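Local coordinates for protein response regulator aspartate phosphatase H (Bacillus subtilis, PDB 3Q15) that dephosphorylates the sporulation phosphotransferase Spo0F and also acts on the response regulator ComA, helping to separate competence from sporulation in time, at residues Phe145-Ala148 against Glu149-His153; Met161-Ile164 against Leu165-Leu168. All coordinates share one frame; numbering follows the deposited sequence.

Overall arrangement
Contact 1 lies on helix 137-153 and contact 2 on helix 157-172, two helices that follow each other in the chain and fall within the predicted second TPR. Each contact is a local, one-turn affair along its own helix, and their centres are about 10 Å apart. They meet directly: Phe145 and Ala148 of contact 1 pack on Ile164 of contact 2, and the rings of Tyr151 and His163 lie nearly parallel. Contact 1 comes first along the chain and sits nearer the middle of the molecule. Together they form part of the helical hairpin of one repeat, and both reach residues of the second subunit.

Contact 1 (Phe145-Ala148 against Glu149-His153); sequences FKVA and EAYYH. With SO4 (sulfate ion), chain F.
The phenyl ring of Phe145 and the carboxylate of Glu149 meet one helical turn apart, CE2 of the ring lying 3.7 Å from CD of the glutamate. Their planes are 39° apart, neither stacked nor perpendicular. The Phe145 ring stands out from the helix, its CG placed anti to the backbone N (chi1 179°), and the extended Glu149 chain comes across to it. Arg180 makes a cation-pi contact with the same ring, whose other neighbours include Gln183 and Ile164. Replacing the ring by an alanine is likely to leave the Glu149 carboxylate and Arg180 without the group they share and to open a gap beside Ile164.

The apolar pair is Val147 and Tyr151, which run side by side in the same direction. CG1 of the valine comes up to the edge of the tyrosine ring, 3.2 Å from CE2, a tight approach.

A positive charge comes from Lys146. Its NZ makes a weak, 3.3 Å hydrogen bond to O3 of a sulfate ion, probably from the crystallisation liquor, which Arg180 also binds, and a long, weak ion pair with Asp50.

Four i to i+4 backbone bonds join 145-148 to 149-153. Tyr151 N to Val147 O is the shortest at 2.8 Å and nearly linear at 172°. Tyr152 N reaches Ala148 O at 2.9 Å, and that carbonyl also accepts a bond from Ser160 OG. Ala150 packs on Tyr124 and Phe112, consistent with the first helix of a predicted TPR hairpin, packed on its partner 157-172, on helices 93-113 and 117-128 before it and on 178-194 after it.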
loop_
_atom_site.group_PDB
_atom_site.type_symbol
_atom_site.label_atom_id
_atom_site.label_comp_id
_atom_site.label_asym_id
_atom_site.label_seq_id
_atom_site.Cartn_x
_atom_site.Cartn_y
_atom_site.Cartn_z
ATOM N N PHE A 145 9.630 9.704 1.697
ATOM C CA PHE A 145 10.619 9.039 2.534
ATOM C C PHE A 145 10.019 8.589 3.863
ATOM O O PHE A 145 10.172 7.434 4.265
ATOM C CB PHE A 145 11.796 9.979 2.786
ATOM C CG PHE A 145 12.862 9.401 3.668
ATOM C CD1 PHE A 145 13.915 8.684 3.125
ATOM C CD2 PHE A 145 12.821 9.588 5.040
ATOM C CE1 PHE A 145 14.906 8.157 3.932
ATOM C CE2 PHE A 145 13.809 9.062 5.856
ATOM C CZ PHE A 145 14.852 8.345 5.299
ATOM N N LYS A 146 9.339 9.507 4.540
ATOM C CA LYS A 146 8.780 9.228 5.857
ATOM C C LYS A 146 7.665 8.193 5.783
ATOM O O LYS A 146 7.554 7.309 6.631
ATOM C CB LYS A 146 8.275 10.520 6.500
ATOM C CG LYS A 146 9.390 11.483 6.874
ATOM C CD LYS A 146 8.847 12.802 7.383
ATOM C CE LYS A 146 9.978 13.733 7.788
ATOM N NZ LYS A 146 10.817 13.142 8.874
ATOM N N VAL A 147 6.839 8.310 4.755
ATOM C CA VAL A 147 5.764 7.362 4.528
ATOM C C VAL A 147 6.342 5.996 4.143
ATOM O O VAL A 147 5.831 4.957 4.557
ATOM C CB VAL A 147 4.812 7.887 3.430
ATOM C CG1 VAL A 147 4.172 6.753 2.659
ATOM C CG2 VAL A 147 3.760 8.816 4.028
ATOM N N ALA A 148 7.410 6.002 3.350
ATOM C CA ALA A 148 8.090 4.762 2.975
ATOM C C ALA A 148 8.519 3.989 4.215
ATOM O O ALA A 148 8.363 2.768 4.287
ATOM C CB ALA A 148 9.297 5.053 2.084
ATOM N N GLU A 149 9.063 4.708 5.191
ATOM C CA GLU A 149 9.484 4.094 6.443
ATOM C C GLU A 149 8.290 3.502 7.179
ATOM O O GLU A 149 8.370 2.407 7.734
ATOM C CB GLU A 149 10.206 5.109 7.329
ATOM C CG GLU A 149 11.528 5.585 6.752
ATOM C CD GLU A 149 12.407 6.267 7.782
ATOM O OE1 GLU A 149 13.590 5.870 7.908
ATOM O OE2 GLU A 149 11.917 7.198 8.457
ATOM N N ALA A 150 7.180 4.233 7.176
ATOM C CA ALA A 150 5.966 3.758 7.823
ATOM C C ALA A 150 5.472 2.476 7.164
ATOM O O ALA A 150 5.216 1.488 7.844
ATOM C CB ALA A 150 4.887 4.827 7.801
ATOM N N TYR A 151 5.346 2.488 5.840
ATOM C CA TYR A 151 4.894 1.295 5.129
ATOM C C TYR A 151 5.827 0.110 5.376
ATOM O O TYR A 151 5.382 -1.036 5.450
ATOM C CB TYR A 151 4.754 1.564 3.628
ATOM C CG TYR A 151 3.455 2.241 3.247
ATOM C CD1 TYR A 151 2.246 1.574 3.372
ATOM C CD2 TYR A 151 3.439 3.541 2.754
ATOM C CE1 TYR A 151 1.054 2.180 3.026
ATOM C CE2 TYR A 151 2.245 4.162 2.404
ATOM C CZ TYR A 151 1.060 3.475 2.541
ATOM O OH TYR A 151 -0.124 4.078 2.196
ATOM N N TYR A 152 7.121 0.387 5.500
ATOM C CA TYR A 152 8.082 -0.662 5.823
ATOM C C TYR A 152 7.785 -1.283 7.187
ATOM O O TYR A 152 7.729 -2.505 7.316
ATOM C CB TYR A 152 9.518 -0.131 5.777
ATOM C CG TYR A 152 10.527 -1.061 6.410
ATOM C CD1 TYR A 152 10.920 -2.231 5.770
ATOM C CD2 TYR A 152 11.084 -0.772 7.649
ATOM C CE1 TYR A 152 11.843 -3.087 6.346
ATOM C CE2 TYR A 152 12.009 -1.624 8.235
ATOM C CZ TYR A 152 12.383 -2.777 7.577
ATOM O OH TYR A 152 13.299 -3.621 8.155
ATOM N N HIS A 153 7.598 -0.438 8.199
ATOM C CA HIS A 153 7.262 -0.913 9.539
ATOM C C HIS A 153 5.929 -1.654 9.512
ATOM O O HIS A 153 5.715 -2.601 10.269
ATOM C CB HIS A 153 7.206 0.253 10.530
ATOM C CG HIS A 153 6.969 -0.165 11.953
ATOM N ND1 HIS A 153 7.985 -0.590 12.782
ATOM C CD2 HIS A 153 5.835 -0.213 12.691
ATOM C CE1 HIS A 153 7.486 -0.886 13.971
ATOM N NE2 HIS A 153 6.184 -0.665 13.943
HETATM S S SO4 F . 14.952 12.031 10.406
HETATM O O1 SO4 F . 16.237 12.333 9.782
HETATM O O2 SO4 F . 15.089 12.109 11.857
HETATM O O3 SO4 F . 13.947 12.994 9.960
HETATM O O4 SO4 F . 14.539 10.682 10.030
#

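Contact 2 (Met161-Ile164 against Leu165-Leu168); sequences MYHI and LQAL
Met161 touches Leu165 one turn further on, CG of the methionine 4.0 Å from CD1 of the leucine, the two chains passing at a slant. Beneath them Leu165 N donates to Met161 O at 3.0 Å, and the leucine CG is 3.1 Å from Met161 O. Val118 of the second subunit packs on Met161, and Tyr378 of that subunit on Leu165.

Tyr162 comes next, its ring standing out from the helix, CG anti to the backbone N (chi1 166°), where Gln166 of the next turn reaches it. OE1 of the Gln166 amide is 2.9 Å from Tyr162 CE2 and 3.1 Å from Tyr162 OH. Ring and amide planes stand 64° apart, and the glutamine chain, extended beyond CG, carries OE1 to the ring. Gly122 of the second subunit packs on the tyrosine.

These residues belong to the second helix of the predicted TPR hairpin, the helix that packs against helix 137-153 within the repeat and against helix 178-194 of the next.

His163 sits with one face under Tyr162 CD2, which lies 3.6 Å above the imidazole plane, over its centre. Its ND1 is hydrogen-bonded to His144 ND1 of helix 137-153. The carbonyl of His163 accepts from Ala167 N at 3.1 Å and more weakly from Gln166 N.

Ile164 packs its side chain on Val187 and Ile188 of helix 178-194, with CD1 reaching Ala167 CB at 4.2 Å. Its carbonyl takes an almost straight bond, 172°, from Leu168 N.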
loop_
_atom_site.group_PDB
_atom_site.type_symbol
_atom_site.label_atom_id
_atom_site.label_comp_id
_atom_site.label_asym_id
_atom_site.label_seq_id
_atom_site.Cartn_x
_atom_site.Cartn_y
_atom_site.Cartn_z
ATOM N N MET A 161 8.477 0.317 -1.147
ATOM C CA MET A 161 9.431 0.435 -2.239
ATOM C C MET A 161 8.963 1.482 -3.244
ATOM O O MET A 161 9.746 2.311 -3.706
ATOM C CB MET A 161 9.634 -0.913 -2.936
ATOM C CG MET A 161 10.826 -0.924 -3.881
ATOM S SD MET A 161 12.395 -0.896 -2.993
ATOM C CE MET A 161 12.612 -2.631 -2.616
ATOM N N TYR A 162 7.677 1.444 -3.574
ATOM C CA TYR A 162 7.096 2.432 -4.471
ATOM C C TYR A 162 7.431 3.836 -3.996
ATOM O O TYR A 162 7.986 4.636 -4.743
ATOM C CB TYR A 162 5.582 2.255 -4.553
ATOM C CG TYR A 162 4.863 3.426 -5.181
ATOM C CD1 TYR A 162 4.766 3.551 -6.561
ATOM C CD2 TYR A 162 4.277 4.403 -4.392
ATOM C CE1 TYR A 162 4.106 4.623 -7.137
ATOM C CE2 TYR A 162 3.616 5.473 -4.957
ATOM C CZ TYR A 162 3.533 5.578 -6.330
ATOM O OH TYR A 162 2.876 6.646 -6.900
ATOM N N HIS A 163 7.107 4.123 -2.739
ATOM C CA HIS A 163 7.335 5.454 -2.188
ATOM C C HIS A 163 8.808 5.824 -2.057
ATOM O O HIS A 163 9.197 6.940 -2.388
ATOM C CB HIS A 163 6.625 5.615 -0.844
ATOM C CG HIS A 163 5.156 5.855 -0.977
ATOM N ND1 HIS A 163 4.632 7.068 -1.370
ATOM C CD2 HIS A 163 4.096 5.031 -0.789
ATOM C CE1 HIS A 163 3.314 6.984 -1.413
ATOM N NE2 HIS A 163 2.964 5.758 -1.062
ATOM N N ILE A 164 9.626 4.896 -1.572
ATOM C CA ILE A 164 11.032 5.206 -1.349
ATOM C C ILE A 164 11.767 5.464 -2.664
ATOM O O ILE A 164 12.742 6.217 -2.703
ATOM C CB ILE A 164 11.754 4.094 -0.554
ATOM C CG1 ILE A 164 13.047 4.635 0.053
ATOM C CG2 ILE A 164 12.030 2.878 -1.439
ATOM C CD1 ILE A 164 12.843 5.834 0.946
ATOM N N LEU A 165 11.296 4.844 -3.740
ATOM C CA LEU A 165 11.895 5.064 -5.049
ATOM C C LEU A 165 11.576 6.458 -5.584
ATOM O O LEU A 165 12.330 7.009 -6.386
ATOM C CB LEU A 165 11.455 3.989 -6.046
ATOM C CG LEU A 165 12.033 2.582 -5.852
ATOM C CD1 LEU A 165 11.446 1.626 -6.880
ATOM C CD2 LEU A 165 13.555 2.602 -5.946
ATOM N N GLN A 166 10.459 7.028 -5.139
ATOM C CA GLN A 166 10.114 8.397 -5.522
ATOM C C GLN A 166 10.950 9.396 -4.734
ATOM O O GLN A 166 11.353 10.434 -5.259
ATOM C CB GLN A 166 8.628 8.672 -5.302
ATOM C CG GLN A 166 7.711 7.853 -6.187
ATOM C CD GLN A 166 6.274 8.323 -6.121
ATOM O OE1 GLN A 166 5.431 7.683 -5.496
ATOM N NE2 GLN A 166 5.986 9.448 -6.768
ATOM N N ALA A 167 11.209 9.075 -3.471
ATOM C CA ALA A 167 12.062 9.909 -2.637
ATOM C C ALA A 167 13.481 9.954 -3.196
ATOM O O ALA A 167 14.029 11.032 -3.439
ATOM C CB ALA A 167 12.068 9.400 -1.208
ATOM N N LEU A 168 14.063 8.777 -3.409
ATOM C CA LEU A 168 15.437 8.663 -3.900
ATOM C C LEU A 168 15.652 9.385 -5.230
ATOM O O LEU A 168 16.714 9.962 -5.469
ATOM C CB LEU A 168 15.844 7.193 -4.032
ATOM C CG LEU A 168 17.297 6.938 -4.444
ATOM C CD1 LEU A 168 18.256 7.431 -3.367
ATOM C CD2 LEU A 168 17.521 5.464 -4.733
#